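Local coordinates for blue copper protein (Hyphomicrobium denitrificans, PDB 3EF4) that binds a single copper ion as a pseudoazurin of the plastocyanin/azurin family and probably carries electrons in the periplasm, at residues F23-A28 and L90-K95. Residues are numbered along the deposited sequence; the frame is centred on the assembly and turned at random.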
loop_
_atom_site.group_PDB
_atom_site.type_symbol
_atom_site.label_atom_id
_atom_site.label_comp_id
_atom_site.label_asym_id
_atom_site.label_seq_id
_atom_site.Cartn_x
_atom_site.Cartn_y
_atom_site.Cartn_z
ATOM N N PHE A 23 4.039 -5.390 -1.085
ATOM C CA PHE A 23 3.351 -5.582 -2.363
ATOM C C PHE A 23 2.393 -6.750 -2.153
ATOM O O PHE A 23 2.785 -7.777 -1.605
ATOM C CB PHE A 23 4.328 -5.900 -3.481
ATOM C CG PHE A 23 3.605 -6.320 -4.744
ATOM C CD1 PHE A 23 3.055 -5.356 -5.559
ATOM C CD2 PHE A 23 3.440 -7.646 -5.109
ATOM C CE1 PHE A 23 2.349 -5.703 -6.697
ATOM C CE2 PHE A 23 2.709 -8.030 -6.210
ATOM C CZ PHE A 23 2.141 -7.040 -7.000
ATOM N N VAL A 24 1.158 -6.593 -2.592
ATOM C CA VAL A 24 0.262 -7.765 -2.567
ATOM C C VAL A 24 -0.620 -7.733 -3.807
ATOM O O VAL A 24 -1.170 -6.729 -4.211
ATOM C CB VAL A 24 -0.505 -7.933 -1.272
ATOM C CG1 VAL A 24 -1.399 -6.763 -1.082
ATOM C CG2 VAL A 24 -1.398 -9.177 -1.232
ATOM N N LYS A 25 -0.692 -8.886 -4.434
ATOM C CA LYS A 25 -1.526 -9.156 -5.585
ATOM C C LYS A 25 -2.798 -9.843 -5.150
ATOM O O LYS A 25 -2.785 -10.861 -4.457
ATOM C CB LYS A 25 -0.733 -9.996 -6.608
ATOM C CG LYS A 25 -1.660 -10.446 -7.744
ATOM C CD LYS A 25 -1.891 -9.416 -8.795
ATOM C CE LYS A 25 -2.693 -9.873 -10.013
ATOM N NZ LYS A 25 -3.854 -10.733 -9.645
ATOM N N VAL A 26 -3.922 -9.258 -5.543
ATOM C CA VAL A 26 -5.233 -9.716 -5.181
ATOM C C VAL A 26 -6.145 -9.714 -6.410
ATOM O O VAL A 26 -5.763 -9.297 -7.511
ATOM C CB VAL A 26 -5.867 -8.886 -4.058
ATOM C CG1 VAL A 26 -4.901 -8.706 -2.909
ATOM C CG2 VAL A 26 -6.297 -7.515 -4.576
ATOM N N GLU A 27 -7.334 -10.252 -6.191
ATOM C CA GLU A 27 -8.304 -10.222 -7.303
ATOM C C GLU A 27 -9.510 -9.408 -6.855
ATOM O O GLU A 27 -9.765 -9.190 -5.677
ATOM C CB GLU A 27 -8.733 -11.623 -7.745
ATOM C CG GLU A 27 -7.600 -12.407 -8.427
ATOM C CD GLU A 27 -7.018 -11.808 -9.691
ATOM O OE1 GLU A 27 -5.946 -12.229 -10.211
ATOM O OE2 GLU A 27 -7.592 -10.871 -10.281
ATOM N N ALA A 28 -10.258 -8.942 -7.855
ATOM C CA ALA A 28 -11.463 -8.221 -7.508
ATOM C C ALA A 28 -12.383 -9.034 -6.601
ATOM O O ALA A 28 -12.490 -10.249 -6.839
ATOM C CB ALA A 28 -12.203 -7.896 -8.797
ATOM N N LEU A 90 1.820 -1.270 -1.985
ATOM C CA LEU A 90 1.250 -1.317 -3.304
ATOM C C LEU A 90 0.350 -2.558 -3.401
ATOM O O LEU A 90 0.819 -3.683 -3.225
ATOM C CB LEU A 90 2.340 -1.384 -4.361
ATOM C CG LEU A 90 1.896 -1.376 -5.839
ATOM C CD1 LEU A 90 1.127 -0.121 -6.163
ATOM C CD2 LEU A 90 3.085 -1.531 -6.784
ATOM N N VAL A 91 -0.918 -2.350 -3.711
ATOM C CA VAL A 91 -1.862 -3.450 -3.895
ATOM C C VAL A 91 -2.208 -3.498 -5.378
ATOM O O VAL A 91 -2.654 -2.488 -5.941
ATOM C CB VAL A 91 -3.136 -3.262 -3.075
ATOM C CG1 VAL A 91 -4.123 -4.384 -3.311
ATOM C CG2 VAL A 91 -2.797 -3.163 -1.598
ATOM N N GLN A 92 -2.036 -4.650 -5.994
ATOM C CA GLN A 92 -2.457 -4.876 -7.379
ATOM C C GLN A 92 -3.724 -5.682 -7.400
ATOM O O GLN A 92 -3.760 -6.801 -6.886
ATOM C CB GLN A 92 -1.386 -5.665 -8.098
ATOM C CG GLN A 92 -1.791 -5.928 -9.550
ATOM C CD GLN A 92 -0.685 -6.615 -10.350
ATOM O OE1 GLN A 92 0.493 -6.642 -9.948
ATOM N NE2 GLN A 92 -1.069 -7.116 -11.514
ATOM N N VAL A 93 -4.747 -5.109 -8.011
ATOM C CA VAL A 93 -6.015 -5.778 -8.207
ATOM C C VAL A 93 -6.103 -6.203 -9.663
ATOM O O VAL A 93 -6.236 -5.353 -10.553
ATOM C CB VAL A 93 -7.203 -4.865 -7.837
ATOM C CG1 VAL A 93 -8.520 -5.617 -7.985
ATOM C CG2 VAL A 93 -7.031 -4.292 -6.445
ATOM N N GLY A 94 -5.984 -7.492 -9.921
ATOM C CA GLY A 94 -6.076 -7.884 -11.329
ATOM C C GLY A 94 -5.019 -7.276 -12.199
ATOM O O GLY A 94 -3.852 -7.184 -11.802
ATOM N N LYS A 95 -5.400 -6.847 -13.417
ATOM C CA LYS A 95 -4.492 -6.257 -14.394
ATOM C C LYS A 95 -3.961 -4.898 -13.962
ATOM O O LYS A 95 -4.750 -4.090 -13.487
ATOM C CB LYS A 95 -5.214 -6.182 -15.738
ATOM C CG LYS A 95 -4.660 -5.361 -16.824
ATOM C CD LYS A 95 -3.452 -5.636 -17.674
ATOM C CE LYS A 95 -2.646 -4.346 -17.944
ATOM N NZ LYS A 95 -1.231 -4.601 -18.301
#
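Val24 and Val26 knit strand 23-26 to strand 90-93 in a parallel pairing, the axes 4.8 Å apart and 16° from alignment. The ladder has four rungs: Val24 N gives to Leu90 O, Val24 O accepts from Gln92 N, Val26 N gives to Gln92 O at 2.8 Å, and Val26 O takes Gly94 N just past the strand end. Val26 O is gripped twice, since Lys25 NZ reaches the opposite face of its carbonyl plane at 3.2 Å. The same ammonium forms a salt bridge with Glu27 OE1, NZ to OE1 2.6 Å.

On the sheet face carrying Phe23, Lys25, Leu90 and Gln92, the Gln92 side chain has CG anti to the backbone N (chi1 180°) and runs extended beyond it. Its OE1 meets the Phe23 ring edge-on, 3.4 Å from CZ, with amide and ring planes 64° apart, while Lys25 CD lies over one face of the Gln92 amide, 3.4 Å from its CD. The amide's rotation is fixed at both ends: NE2 donates to Gly94 O, which lies close to the amide plane, and OE1 accepts from Val123 N near the C-terminus. Phe23 CD1 also touches Leu90 CD2. Over the other face Val26 CG2 sits 3.8 Å from Val93 CG2 and also meets Val91 CG1, an apolar patch continued by Val32 of strand 31-35.

Strand 88-93 begins immediately after the copper ligand Met87, whose side chain is about 12 Å from that of Leu90. Flanked on its other edge by antiparallel strand 73-78, it joins the N-terminal strands to the C-terminal part of the cupredoxin beta-sandwich through this parallel pair.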